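Long-range contacts in F-actin-capping protein subunit alpha (Dictyostelium discoideum, PDB 4AKR), which caps the fast-growing barbed ends of actin filaments independently of calcium, blocking subunit exchange there without severing the filament: residues Q113-F118 with S135-T140; V188-H193 with L202-Q207. One frame throughout, in Å; residues are numbered along the deposited sequence.

Contact 1: residues Q113-F118 with S135-T140; sequences QYRAAF and SAVYGT
Helix segment 113-118 runs nearly antiparallel (161°) to the edge-strand segment 135-140, with their axes 8.1 Å apart at closest, and R115 carries most of the contact from the helix side. The polar part of the contact is a single hydrogen bond: R115 NH1 donates to the carbonyl oxygen of V137 at 2.9 Å. The bond is somewhat bent, at 143° about the hydrogen; V137 O lies near the guanidinium plane, at its edge, whereas NH1 stands above the plane of the carbonyl. R115 leaves the helix with CG anti to its backbone N, then bends at chi3 (64°), which brings NH1 round to the strand. Salt bridges within the helix, from NH1 to D119 and from NE to E112, help to fix the rotation of the guanidinium and would probably offset its charge in this buried setting.

The methylenes of R115 add van der Waals contact with the strand backbone. CD of R115 lies 3.5 Å from V137 O, and its CG is 3.9 Å from G139 N. The lack of a side chain at G139 matters here, since a CB on G139 would point toward the helix and probably come within a tight 3.3 Å of R115 CG. The apolar part lies one turn on, where V137 CG1 touches F118 CB at 4.1 Å, while the phenyl ring leads away from the strand.

The F118 side chain touches T220, A221 and A224 of helix 217-248 and also I148 of the adjoining strand 145-158, so helix 112-129 packs against both the sheet and the long helix.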
loop_
_atom_site.group_PDB
_atom_site.type_symbol
_atom_site.label_atom_id
_atom_site.label_comp_id
_atom_site.label_asym_id
_atom_site.label_seq_id
_atom_site.Cartn_x
_atom_site.Cartn_y
_atom_site.Cartn_z
ATOM N N GLN A 113 -9.952 -33.431 22.926
ATOM C CA GLN A 113 -9.612 -34.456 21.943
ATOM C C GLN A 113 -9.873 -33.951 20.534
ATOM O O GLN A 113 -9.224 -34.377 19.582
ATOM C CB GLN A 113 -10.391 -35.756 22.194
ATOM C CG GLN A 113 -9.996 -36.457 23.494
ATOM C CD GLN A 113 -10.457 -37.907 23.570
ATOM O OE1 GLN A 113 -10.251 -38.578 24.581
ATOM N NE2 GLN A 113 -11.073 -38.400 22.496
ATOM N N TYR A 114 -10.832 -33.043 20.403
ATOM C CA TYR A 114 -11.138 -32.465 19.101
ATOM C C TYR A 114 -10.086 -31.418 18.783
ATOM O O TYR A 114 -9.552 -31.382 17.683
ATOM C CB TYR A 114 -12.550 -31.845 19.098
ATOM C CG TYR A 114 -13.629 -32.888 18.915
ATOM C CD1 TYR A 114 -13.803 -33.525 17.686
ATOM C CD2 TYR A 114 -14.419 -33.305 19.989
ATOM C CE1 TYR A 114 -14.733 -34.560 17.526
ATOM C CE2 TYR A 114 -15.351 -34.337 19.843
ATOM C CZ TYR A 114 -15.500 -34.961 18.609
ATOM O OH TYR A 114 -16.402 -35.992 18.461
ATOM N N ARG A 115 -9.772 -30.576 19.758
ATOM C CA ARG A 115 -8.775 -29.549 19.534
ATOM C C ARG A 115 -7.450 -30.224 19.163
ATOM O O ARG A 115 -6.789 -29.819 18.208
ATOM C CB ARG A 115 -8.599 -28.696 20.789
ATOM C CG ARG A 115 -7.886 -27.367 20.540
ATOM C CD ARG A 115 -7.154 -26.897 21.783
ATOM N NE ARG A 115 -6.102 -27.844 22.131
ATOM C CZ ARG A 115 -4.954 -27.965 21.473
ATOM N NH1 ARG A 115 -4.684 -27.187 20.433
ATOM N NH2 ARG A 115 -4.100 -28.904 21.825
ATOM N N ALA A 116 -7.079 -31.269 19.908
ATOM C CA ALA A 116 -5.824 -31.994 19.674
ATOM C C ALA A 116 -5.790 -32.662 18.305
ATOM O O ALA A 116 -4.769 -32.645 17.626
ATOM C CB ALA A 116 -5.595 -33.039 20.778
ATOM N N ALA A 117 -6.901 -33.266 17.904
ATOM C CA ALA A 117 -6.966 -33.897 16.593
ATOM C C ALA A 117 -6.827 -32.822 15.509
ATOM O O ALA A 117 -6.192 -33.057 14.485
ATOM C CB ALA A 117 -8.271 -34.647 16.433
ATOM N N PHE A 118 -7.412 -31.644 15.722
ATOM C CA PHE A 118 -7.282 -30.569 14.735
ATOM C C PHE A 118 -5.869 -29.998 14.737
ATOM O O PHE A 118 -5.309 -29.659 13.691
ATOM C CB PHE A 118 -8.267 -29.427 15.016
ATOM C CG PHE A 118 -9.633 -29.633 14.418
ATOM C CD1 PHE A 118 -10.448 -30.680 14.844
ATOM C CD2 PHE A 118 -10.111 -28.769 13.431
ATOM C CE1 PHE A 118 -11.723 -30.864 14.294
ATOM C CE2 PHE A 118 -11.389 -28.944 12.872
ATOM C CZ PHE A 118 -12.193 -29.994 13.307
ATOM N N SER A 135 1.573 -21.769 13.690
ATOM C CA SER A 135 0.145 -22.006 13.851
ATOM C C SER A 135 -0.351 -21.987 15.298
ATOM O O SER A 135 0.434 -22.025 16.244
ATOM C CB SER A 135 -0.215 -23.353 13.234
ATOM O OG SER A 135 0.474 -24.393 13.906
ATOM N N ALA A 136 -1.671 -21.934 15.448
ATOM C CA ALA A 136 -2.313 -21.930 16.752
ATOM C C ALA A 136 -3.746 -22.450 16.607
ATOM O O ALA A 136 -4.513 -21.959 15.777
ATOM C CB ALA A 136 -2.310 -20.524 17.330
ATOM N N VAL A 137 -4.094 -23.453 17.407
ATOM C CA VAL A 137 -5.424 -24.044 17.376
ATOM C C VAL A 137 -6.078 -23.970 18.756
ATOM O O VAL A 137 -5.572 -24.523 19.736
ATOM C CB VAL A 137 -5.366 -25.514 16.913
ATOM C CG1 VAL A 137 -6.783 -26.080 16.789
ATOM C CG2 VAL A 137 -4.637 -25.606 15.578
ATOM N N TYR A 138 -7.207 -23.275 18.815
ATOM C CA TYR A 138 -7.949 -23.076 20.049
ATOM C C TYR A 138 -9.259 -23.851 20.000
ATOM O O TYR A 138 -9.725 -24.224 18.930
ATOM C CB TYR A 138 -8.253 -21.592 20.221
ATOM C CG TYR A 138 -7.046 -20.693 20.083
ATOM C CD1 TYR A 138 -6.110 -20.583 21.113
ATOM C CD2 TYR A 138 -6.851 -19.929 18.931
ATOM C CE1 TYR A 138 -5.008 -19.722 21.000
ATOM C CE2 TYR A 138 -5.751 -19.067 18.802
ATOM C CZ TYR A 138 -4.841 -18.964 19.841
ATOM O OH TYR A 138 -3.794 -18.078 19.747
ATOM N N GLY A 139 -9.851 -24.093 21.165
ATOM C CA GLY A 139 -11.111 -24.813 21.213
ATOM C C GLY A 139 -12.027 -24.274 22.293
ATOM O O GLY A 139 -11.558 -23.740 23.300
ATOM N N THR A 140 -13.333 -24.408 22.088
ATOM C CA THR A 140 -14.305 -23.934 23.064
ATOM C C THR A 140 -15.700 -24.457 22.742
ATOM O O THR A 140 -16.016 -24.737 21.582
ATOM C CB THR A 140 -14.357 -22.403 23.100
ATOM O OG1 THR A 140 -15.204 -21.977 24.173
ATOM C CG2 THR A 140 -14.912 -21.862 21.796
#

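Contact 2: residues V188-H193 with L202-Q207; sequences VQVNVH and LNTVTQ
Segments 188-193 and 202-207 run antiparallel at 176°, their axes 4.7 Å apart, as the two arms of a beta hairpin within the five-stranded antiparallel sheet of this subunit. Regular bonding frames the pairing. V188 N binds T206 O at 2.8 Å and T206 N returns the bond to V188 O, both lying in the carbonyl planes; V192 and L202 make the same reciprocal pair at the other end. In the middle T204 N donates to V190 O at 2.9 Å, in the carbonyl plane, while V190 N reaches T204 O at 3.2 Å from above its carbonyl plane and adds a weak bond to T204 OG1, which chi1 of 72° sets between the backbone N and the carbonyl carbon.

On the face carrying V188, V190 and V192, V192 CB packs on L202 CB at 3.9 Å. T206 and V188 there meet L235 of helix 217-248. On the other face Q189 and V205 lie side by side; the CG and NE2 of Q189 each come within 3.7 Å of V205 CG2, and an alanine here would lack CG and the amide, and would probably loosen the packing along that methyl and leave it less shielded. Beyond the hairpin, residues L202-V205 pair with an antiparallel strand of a neighbouring subunit, carrying the sheet across the interface.

T206 OG1 is hydrogen-bonded to the backbone of that subunit and also accepts a bond from a water, which lies 2.8 Å from T204 OG1 and donates weakly to V188 O.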
loop_
_atom_site.group_PDB
_atom_site.type_symbol
_atom_site.label_atom_id
_atom_site.label_comp_id
_atom_site.label_asym_id
_atom_site.label_seq_id
_atom_site.Cartn_x
_atom_site.Cartn_y
_atom_site.Cartn_z
ATOM N N VAL A 188 -8.877 -14.905 4.917
ATOM C CA VAL A 188 -7.476 -14.827 4.542
ATOM C C VAL A 188 -7.091 -13.380 4.211
ATOM O O VAL A 188 -7.842 -12.675 3.541
ATOM C CB VAL A 188 -7.198 -15.703 3.308
ATOM C CG1 VAL A 188 -5.718 -15.673 2.961
ATOM C CG2 VAL A 188 -7.652 -17.117 3.562
ATOM N N GLN A 189 -5.934 -12.937 4.694
ATOM C CA GLN A 189 -5.457 -11.584 4.415
ATOM C C GLN A 189 -4.005 -11.654 3.996
ATOM O O GLN A 189 -3.181 -12.243 4.698
ATOM C CB GLN A 189 -5.575 -10.677 5.643
ATOM C CG GLN A 189 -6.938 -10.060 5.854
ATOM C CD GLN A 189 -6.986 -9.172 7.089
ATOM O OE1 GLN A 189 -6.950 -9.660 8.215
ATOM N NE2 GLN A 189 -7.063 -7.861 6.880
ATOM N N VAL A 190 -3.688 -11.044 2.857
ATOM C CA VAL A 190 -2.324 -11.050 2.345
ATOM C C VAL A 190 -1.822 -9.625 2.176
ATOM O O VAL A 190 -2.506 -8.770 1.608
ATOM C CB VAL A 190 -2.250 -11.783 0.988
ATOM C CG1 VAL A 190 -0.801 -11.923 0.544
ATOM C CG2 VAL A 190 -2.913 -13.143 1.101
ATOM N N ASN A 191 -0.613 -9.376 2.662
ATOM C CA ASN A 191 -0.028 -8.049 2.586
ATOM C C ASN A 191 1.397 -8.080 2.053
ATOM O O ASN A 191 2.202 -8.901 2.472
ATOM C CB ASN A 191 -0.035 -7.408 3.978
ATOM C CG ASN A 191 -1.428 -7.284 4.550
ATOM O OD1 ASN A 191 -2.155 -6.332 4.254
ATOM N ND2 ASN A 191 -1.818 -8.255 5.360
ATOM N N VAL A 192 1.694 -7.187 1.116
ATOM C CA VAL A 192 3.031 -7.082 0.558
ATOM C C VAL A 192 3.371 -5.607 0.429
ATOM O O VAL A 192 2.546 -4.807 0.001
ATOM C CB VAL A 192 3.151 -7.757 -0.827
ATOM C CG1 VAL A 192 4.569 -7.569 -1.372
ATOM C CG2 VAL A 192 2.840 -9.238 -0.709
ATOM N N HIS A 193 4.602 -5.274 0.802
ATOM C CA HIS A 193 5.111 -3.916 0.782
ATOM C C HIS A 193 6.481 -3.897 0.104
ATOM O O HIS A 193 7.420 -4.570 0.547
ATOM C CB HIS A 193 5.229 -3.417 2.231
ATOM C CG HIS A 193 5.800 -2.039 2.369
ATOM N ND1 HIS A 193 5.553 -1.028 1.463
ATOM C CD2 HIS A 193 6.547 -1.483 3.353
ATOM C CE1 HIS A 193 6.122 0.088 1.885
ATOM N NE2 HIS A 193 6.731 -0.161 3.031
ATOM N N LEU A 202 0.325 -4.390 -1.701
ATOM C CA LEU A 202 -0.720 -5.315 -2.117
ATOM C C LEU A 202 -1.468 -5.607 -0.818
ATOM O O LEU A 202 -0.839 -5.869 0.214
ATOM C CB LEU A 202 -0.116 -6.611 -2.673
ATOM C CG LEU A 202 -1.071 -7.787 -2.944
ATOM C CD1 LEU A 202 -1.919 -7.514 -4.165
ATOM C CD2 LEU A 202 -0.262 -9.048 -3.167
ATOM N N ASN A 203 -2.796 -5.537 -0.864
ATOM C CA ASN A 203 -3.648 -5.791 0.303
ATOM C C ASN A 203 -4.859 -6.620 -0.117
ATOM O O ASN A 203 -5.644 -6.195 -0.960
ATOM C CB ASN A 203 -4.144 -4.471 0.910
ATOM C CG ASN A 203 -3.052 -3.709 1.653
ATOM O OD1 ASN A 203 -2.634 -4.101 2.746
ATOM N ND2 ASN A 203 -2.590 -2.611 1.061
ATOM N N THR A 204 -5.009 -7.803 0.468
ATOM C CA THR A 204 -6.131 -8.661 0.132
ATOM C C THR A 204 -6.898 -9.126 1.366
ATOM O O THR A 204 -6.337 -9.251 2.453
ATOM C CB THR A 204 -5.673 -9.916 -0.648
ATOM O OG1 THR A 204 -4.971 -10.807 0.232
ATOM C CG2 THR A 204 -4.760 -9.524 -1.797
ATOM N N VAL A 205 -8.191 -9.367 1.175
ATOM C CA VAL A 205 -9.089 -9.850 2.218
ATOM C C VAL A 205 -10.094 -10.738 1.517
ATOM O O VAL A 205 -10.877 -10.269 0.689
ATOM C CB VAL A 205 -9.861 -8.713 2.921
ATOM C CG1 VAL A 205 -10.894 -9.305 3.871
ATOM C CG2 VAL A 205 -8.909 -7.847 3.706
ATOM N N THR A 206 -10.067 -12.022 1.854
ATOM C CA THR A 206 -10.953 -13.006 1.248
ATOM C C THR A 206 -11.668 -13.815 2.326
ATOM O O THR A 206 -11.054 -14.212 3.309
ATOM C CB THR A 206 -10.153 -13.995 0.377
ATOM O OG1 THR A 206 -9.267 -13.269 -0.474
ATOM C CG2 THR A 206 -11.078 -14.825 -0.472
ATOM N N GLN A 207 -12.964 -14.054 2.131
ATOM C CA GLN A 207 -13.753 -14.834 3.074
ATOM C C GLN A 207 -14.349 -16.008 2.323
ATOM O O GLN A 207 -14.941 -15.836 1.255
ATOM C CB GLN A 207 -14.876 -13.999 3.682
ATOM C CG GLN A 207 -14.438 -12.651 4.210
ATOM C CD GLN A 207 -15.134 -12.294 5.502
ATOM O OE1 GLN A 207 -15.309 -11.123 5.818
ATOM N NE2 GLN A 207 -15.520 -13.310 6.270
HETATM O O HOH W 1 -6.827 -12.791 1.006
#

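Contacts 1 and 2 illustrate how one antiparallel sheet can be built upon differently near its two margins. The strand of contact 1 (134-142) and the outer strand of contact 2 (198-213) are the outermost strands of this chain's five-stranded sheet. The contacts do not touch: their centres lie about 25 Å apart and their nearest atoms about 14 Å. Near one margin helix 112-129 packs over a face of the sheet, with no other subunit reaching the contact; at the other the sheet continues into the partner subunit. Helix 217-248 spans both, since side chains of F118 in contact 1 and of V188 and T206 in contact 2 rest on it at different points along its length.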